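Local atomic coordinates of polysaccharide deacetylase (Streptococcus pyogenes, PDB entry 6DQ3), a protein that removes N-acetyl groups from the cell wall linkage unit of streptococcal rhamnopolysaccharides, as a zinc-binding member of carbohydrate esterase family 4. Residues M44-V57 / E65-D77. Sequence-based numbering, arbitrary orientation.
Sequences MKDEGYYFLSPEEV and ELPAKKVVWLTFD
Tyr50 and Phe51 pair in parallel with Val71 and Val72 through three backbone hydrogen bonds: Tyr50 N to Lys70 O (2.8 Å), Val72 N to Tyr50 O and Leu52 N to Val72 O. Beyond both ends a water takes over, one joining Gly48 O to Lys70 N, the other Leu52 O to Leu74 N.

Lys70, extended beyond CG, reaches the end of helix 34-46, where Gly48 closes a Schellman motif. Its NZ donates a hydrogen bond to Glu47 O on a lone pair in the carbonyl plane (2.9 Å) and forms a salt bridge with Glu47 OE1 (2.9 Å), approached from above the carboxylate plane. Two acceptors of one residue thus grip the ammonium group.

The same lysine lays CB over the centre of the Tyr49 ring, 3.7 Å from its centroid, a CH-pi contact. Pro67 CG sits over a Tyr50 ring face, offset toward the rim, and also meets Leu52 CD2 (3.7 Å). Tyr50 (chi1 -178°, CG opposite the backbone N) brings its hydroxyl doubtfully close to Glu56 OE2; Glu56 forms a capping box with Ser53.

On the Phe51 side of the strands, Phe51 CD1 touches Val72 CG1 (3.5 Å) and Leu74 CD1. Past strand 50-51, Val57 CG2 and Pro54 CA lie over one face of the Trp73 indole, Thr75 CG2 over the opposite face (3.5 Å above the plane); Trp73 NE1 is hydrogen-bonded to Thr99 OG1.

Strand 50-51, helix 54-63 and strand 71-77 form a beta-alpha-beta unit. Strand 71-77 continues the sheet to strands 8-14 and 98-102, while helix 221-228 packs on Met44, Tyr49 and Val72.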
loop_
_atom_site.group_PDB
_atom_site.type_symbol
_atom_site.label_atom_id
_atom_site.label_comp_id
_atom_site.label_asym_id
_atom_site.label_seq_id
_atom_site.Cartn_x
_atom_site.Cartn_y
_atom_site.Cartn_z
ATOM N N MET A 44 -5.625 12.665 -11.147
ATOM C CA MET A 44 -5.311 11.368 -11.741
ATOM C C MET A 44 -6.454 10.882 -12.623
ATOM O O MET A 44 -6.223 10.358 -13.720
ATOM C CB MET A 44 -5.013 10.343 -10.650
ATOM C CG MET A 44 -3.717 10.589 -9.899
ATOM S SD MET A 44 -3.402 9.319 -8.664
ATOM C CE MET A 44 -3.015 10.334 -7.237
ATOM N N LYS A 45 -7.697 11.048 -12.162
ATOM C CA LYS A 45 -8.844 10.599 -12.942
ATOM C C LYS A 45 -8.949 11.379 -14.247
ATOM O O LYS A 45 -9.140 10.796 -15.322
ATOM C CB LYS A 45 -10.121 10.750 -12.113
ATOM C CG LYS A 45 -11.299 9.913 -12.605
ATOM C CD LYS A 45 -11.079 8.434 -12.286
ATOM C CE LYS A 45 -12.295 7.576 -12.629
ATOM N NZ LYS A 45 -12.043 6.135 -12.329
ATOM N N ASP A 46 -8.809 12.706 -14.171
ATOM C CA ASP A 46 -8.890 13.539 -15.367
ATOM C C ASP A 46 -7.802 13.176 -16.372
ATOM O O ASP A 46 -8.022 13.245 -17.589
ATOM C CB ASP A 46 -8.782 15.015 -14.979
ATOM C CG ASP A 46 -10.028 15.538 -14.278
ATOM O OD1 ASP A 46 -11.043 14.814 -14.236
ATOM O OD2 ASP A 46 -9.988 16.680 -13.771
ATOM N N GLU A 47 -6.619 12.811 -15.884
ATOM C CA GLU A 47 -5.517 12.396 -16.741
ATOM C C GLU A 47 -5.672 10.969 -17.249
ATOM O O GLU A 47 -4.776 10.477 -17.946
ATOM C CB GLU A 47 -4.195 12.542 -15.985
ATOM C CG GLU A 47 -3.738 13.986 -15.837
ATOM C CD GLU A 47 -3.172 14.541 -17.131
ATOM O OE1 GLU A 47 -2.287 13.883 -17.712
ATOM O OE2 GLU A 47 -3.617 15.623 -17.571
ATOM N N GLY A 48 -6.773 10.300 -16.920
ATOM C CA GLY A 48 -7.039 8.981 -17.447
ATOM C C GLY A 48 -6.318 7.847 -16.763
ATOM O O GLY A 48 -6.122 6.799 -17.385
ATOM N N TYR A 49 -5.927 8.009 -15.500
ATOM C CA TYR A 49 -5.205 6.954 -14.810
ATOM C C TYR A 49 -6.114 5.764 -14.521
ATOM O O TYR A 49 -7.284 5.922 -14.163
ATOM C CB TYR A 49 -4.593 7.474 -13.507
ATOM C CG TYR A 49 -3.169 7.957 -13.673
ATOM C CD1 TYR A 49 -2.905 9.267 -14.041
ATOM C CD2 TYR A 49 -2.088 7.097 -13.488
ATOM C CE1 TYR A 49 -1.614 9.719 -14.210
ATOM C CE2 TYR A 49 -0.782 7.542 -13.655
ATOM C CZ TYR A 49 -0.552 8.855 -14.019
ATOM O OH TYR A 49 0.735 9.314 -14.193
ATOM N N TYR A 50 -5.556 4.570 -14.708
ATOM C CA TYR A 50 -6.162 3.295 -14.339
ATOM C C TYR A 50 -5.598 2.878 -12.986
ATOM O O TYR A 50 -4.376 2.828 -12.809
ATOM C CB TYR A 50 -5.845 2.259 -15.426
ATOM C CG TYR A 50 -6.428 0.875 -15.248
ATOM C CD1 TYR A 50 -5.910 -0.006 -14.306
ATOM C CD2 TYR A 50 -7.469 0.432 -16.054
ATOM C CE1 TYR A 50 -6.440 -1.279 -14.150
ATOM C CE2 TYR A 50 -7.998 -0.837 -15.909
ATOM C CZ TYR A 50 -7.482 -1.689 -14.956
ATOM O OH TYR A 50 -8.015 -2.952 -14.818
ATOM N N PHE A 51 -6.482 2.598 -12.032
ATOM C CA PHE A 51 -6.081 2.287 -10.665
ATOM C C PHE A 51 -5.959 0.777 -10.492
ATOM O O PHE A 51 -6.945 0.047 -10.630
ATOM C CB PHE A 51 -7.091 2.872 -9.675
ATOM C CG PHE A 51 -7.208 4.368 -9.756
ATOM C CD1 PHE A 51 -6.295 5.178 -9.103
ATOM C CD2 PHE A 51 -8.232 4.963 -10.477
ATOM C CE1 PHE A 51 -6.385 6.551 -9.182
ATOM C CE2 PHE A 51 -8.333 6.341 -10.552
ATOM C CZ PHE A 51 -7.410 7.134 -9.906
ATOM N N LEU A 52 -4.757 0.317 -10.170
ATOM C CA LEU A 52 -4.454 -1.104 -10.196
ATOM C C LEU A 52 -4.705 -1.783 -8.855
ATOM O O LEU A 52 -4.564 -1.178 -7.790
ATOM C CB LEU A 52 -2.991 -1.318 -10.587
ATOM C CG LEU A 52 -2.508 -0.650 -11.873
ATOM C CD1 LEU A 52 -0.988 -0.548 -11.854
ATOM C CD2 LEU A 52 -2.997 -1.429 -13.077
ATOM N N SER A 53 -5.074 -3.072 -8.927
ATOM C CA SER A 53 -5.046 -3.986 -7.797
ATOM C C SER A 53 -3.684 -4.665 -7.708
ATOM O O SER A 53 -2.916 -4.665 -8.678
ATOM C CB SER A 53 -6.127 -5.049 -7.954
ATOM O OG SER A 53 -5.753 -5.975 -8.962
ATOM N N PRO A 54 -3.355 -5.275 -6.561
ATOM C CA PRO A 54 -2.083 -6.023 -6.479
ATOM C C PRO A 54 -1.933 -7.074 -7.572
ATOM O O PRO A 54 -0.857 -7.199 -8.171
ATOM C CB PRO A 54 -2.137 -6.657 -5.079
ATOM C CG PRO A 54 -3.060 -5.761 -4.283
ATOM C CD PRO A 54 -4.091 -5.274 -5.280
ATOM N N GLU A 55 -2.994 -7.837 -7.842
ATOM C CA GLU A 55 -2.944 -8.862 -8.878
ATOM C C GLU A 55 -2.575 -8.268 -10.234
ATOM O O GLU A 55 -1.840 -8.888 -11.013
ATOM C CB GLU A 55 -4.294 -9.577 -8.947
ATOM C CG GLU A 55 -4.599 -10.531 -7.785
ATOM C CD GLU A 55 -5.071 -9.847 -6.504
ATOM O OE1 GLU A 55 -5.432 -8.651 -6.529
ATOM O OE2 GLU A 55 -5.088 -10.526 -5.455
ATOM N N GLU A 56 -3.076 -7.068 -10.534
ATOM C CA GLU A 56 -2.792 -6.447 -11.822
ATOM C C GLU A 56 -1.353 -5.955 -11.889
ATOM O O GLU A 56 -0.707 -6.052 -12.941
ATOM C CB GLU A 56 -3.777 -5.306 -12.063
ATOM C CG GLU A 56 -5.194 -5.791 -12.351
ATOM C CD GLU A 56 -6.202 -4.655 -12.434
ATOM O OE1 GLU A 56 -6.108 -3.713 -11.621
ATOM O OE2 GLU A 56 -7.087 -4.712 -13.310
ATOM N N VAL A 57 -0.828 -5.439 -10.780
ATOM C CA VAL A 57 0.577 -5.038 -10.745
ATOM C C VAL A 57 1.472 -6.235 -11.042
ATOM O O VAL A 57 2.412 -6.149 -11.845
ATOM C CB VAL A 57 0.919 -4.403 -9.387
ATOM C CG1 VAL A 57 2.413 -4.174 -9.277
ATOM C CG2 VAL A 57 0.145 -3.103 -9.200
ATOM N N GLU A 65 3.504 -5.694 -19.584
ATOM C CA GLU A 65 2.469 -5.020 -20.355
ATOM C C GLU A 65 1.518 -4.319 -19.394
ATOM O O GLU A 65 1.155 -4.872 -18.353
ATOM C CB GLU A 65 1.712 -6.000 -21.260
ATOM C CG GLU A 65 1.140 -7.226 -20.563
ATOM C CD GLU A 65 0.659 -8.288 -21.539
ATOM O OE1 GLU A 65 0.829 -8.103 -22.765
ATOM O OE2 GLU A 65 0.113 -9.315 -21.081
ATOM N N LEU A 66 1.140 -3.102 -19.737
ATOM C CA LEU A 66 0.243 -2.359 -18.861
ATOM C C LEU A 66 -1.191 -2.424 -19.379
ATOM O O LEU A 66 -1.423 -2.464 -20.591
ATOM C CB LEU A 66 0.671 -0.892 -18.749
ATOM C CG LEU A 66 2.077 -0.640 -18.213
ATOM C CD1 LEU A 66 2.387 0.860 -18.176
ATOM C CD2 LEU A 66 2.283 -1.233 -16.827
ATOM N N PRO A 67 -2.188 -2.458 -18.487
ATOM C CA PRO A 67 -3.583 -2.483 -18.953
ATOM C C PRO A 67 -4.081 -1.153 -19.496
ATOM O O PRO A 67 -5.187 -1.106 -20.052
ATOM C CB PRO A 67 -4.364 -2.895 -17.694
ATOM C CG PRO A 67 -3.533 -2.392 -16.558
ATOM C CD PRO A 67 -2.089 -2.537 -17.015
ATOM N N ALA A 68 -3.302 -0.084 -19.362
ATOM C CA ALA A 68 -3.671 1.226 -19.878
ATOM C C ALA A 68 -2.389 2.021 -20.082
ATOM O O ALA A 68 -1.312 1.617 -19.637
ATOM C CB ALA A 68 -4.626 1.956 -18.930
ATOM N N LYS A 69 -2.512 3.161 -20.762
ATOM C CA LYS A 69 -1.347 4.019 -20.946
ATOM C C LYS A 69 -0.872 4.587 -19.614
ATOM O O LYS A 69 0.335 4.640 -19.352
ATOM C CB LYS A 69 -1.662 5.143 -21.935
ATOM C CG LYS A 69 -1.739 4.686 -23.388
ATOM C CD LYS A 69 -2.119 5.837 -24.308
ATOM C CE LYS A 69 -2.384 5.359 -25.732
ATOM N NZ LYS A 69 -2.854 6.472 -26.605
ATOM N N LYS A 70 -1.800 5.001 -18.752
ATOM C CA LYS A 70 -1.459 5.548 -17.444
ATOM C C LYS A 70 -2.035 4.651 -16.358
ATOM O O LYS A 70 -3.245 4.404 -16.324
ATOM C CB LYS A 70 -1.970 6.980 -17.303
ATOM C CG LYS A 70 -1.550 7.860 -18.463
ATOM C CD LYS A 70 -1.722 9.325 -18.140
ATOM C CE LYS A 70 -1.591 10.167 -19.391
ATOM N NZ LYS A 70 -2.414 11.399 -19.275
ATOM N N VAL A 71 -1.163 4.156 -15.480
ATOM C CA VAL A 71 -1.557 3.251 -14.410
ATOM C C VAL A 71 -0.893 3.708 -13.119
ATOM O O VAL A 71 0.153 4.360 -13.119
ATOM C CB VAL A 71 -1.181 1.778 -14.697
ATOM C CG1 VAL A 71 -1.736 1.328 -16.034
ATOM C CG2 VAL A 71 0.331 1.597 -14.632
ATOM N N VAL A 72 -1.512 3.333 -12.002
ATOM C CA VAL A 72 -0.984 3.666 -10.687
ATOM C C VAL A 72 -1.474 2.624 -9.695
ATOM O O VAL A 72 -2.582 2.097 -9.816
ATOM C CB VAL A 72 -1.402 5.089 -10.247
ATOM C CG1 VAL A 72 -2.921 5.206 -10.197
ATOM C CG2 VAL A 72 -0.780 5.414 -8.903
ATOM N N TRP A 73 -0.630 2.324 -8.710
ATOM C CA TRP A 73 -0.986 1.461 -7.591
ATOM C C TRP A 73 -1.000 2.330 -6.339
ATOM O O TRP A 73 0.055 2.763 -5.866
ATOM C CB TRP A 73 -0.002 0.303 -7.453
ATOM C CG TRP A 73 -0.398 -0.709 -6.420
ATOM C CD1 TRP A 73 -1.624 -0.846 -5.821
ATOM C CD2 TRP A 73 0.441 -1.717 -5.850
ATOM N NE1 TRP A 73 -1.596 -1.888 -4.924
ATOM C CE2 TRP A 73 -0.340 -2.437 -4.923
ATOM C CE3 TRP A 73 1.777 -2.086 -6.036
ATOM C CZ2 TRP A 73 0.173 -3.502 -4.184
ATOM C CZ3 TRP A 73 2.281 -3.141 -5.303
ATOM C CH2 TRP A 73 1.481 -3.836 -4.391
ATOM N N LEU A 74 -2.197 2.595 -5.817
ATOM C CA LEU A 74 -2.359 3.380 -4.602
ATOM C C LEU A 74 -2.231 2.453 -3.401
ATOM O O LEU A 74 -3.032 1.520 -3.251
ATOM C CB LEU A 74 -3.719 4.077 -4.574
ATOM C CG LEU A 74 -4.150 4.963 -5.740
ATOM C CD1 LEU A 74 -5.533 5.547 -5.439
ATOM C CD2 LEU A 74 -3.135 6.043 -5.990
ATOM N N THR A 75 -1.239 2.708 -2.545
ATOM C CA THR A 75 -1.013 1.887 -1.363
ATOM C C THR A 75 -1.027 2.730 -0.096
ATOM O O THR A 75 -0.543 3.866 -0.081
ATOM C CB THR A 75 0.320 1.113 -1.440
ATOM O OG1 THR A 75 1.434 2.007 -1.306
ATOM C CG2 THR A 75 0.432 0.359 -2.762
ATOM N N PHE A 76 -1.576 2.146 0.969
ATOM C CA PHE A 76 -1.672 2.760 2.288
ATOM C C PHE A 76 -1.144 1.762 3.306
ATOM O O PHE A 76 -1.609 0.620 3.346
ATOM C CB PHE A 76 -3.124 3.114 2.651
ATOM C CG PHE A 76 -3.713 4.242 1.849
ATOM C CD1 PHE A 76 -3.991 4.087 0.504
ATOM C CD2 PHE A 76 -4.016 5.451 2.456
ATOM C CE1 PHE A 76 -4.541 5.124 -0.225
ATOM C CE2 PHE A 76 -4.565 6.489 1.731
ATOM C CZ PHE A 76 -4.826 6.325 0.391
ATOM N N ASP A 77 -0.216 2.188 4.155
ATOM C CA ASP A 77 0.316 1.303 5.181
ATOM C C ASP A 77 -0.368 1.526 6.529
ATOM O O ASP A 77 -0.943 2.589 6.796
ATOM C CB ASP A 77 1.831 1.493 5.348
ATOM C CG ASP A 77 2.601 1.259 4.064
ATOM O OD1 ASP A 77 2.093 0.546 3.176
ATOM O OD2 ASP A 77 3.729 1.782 3.947
HETATM O O HOH W 1 -4.697 5.622 -19.407
HETATM O O HOH W 2 -4.586 1.426 -6.899
#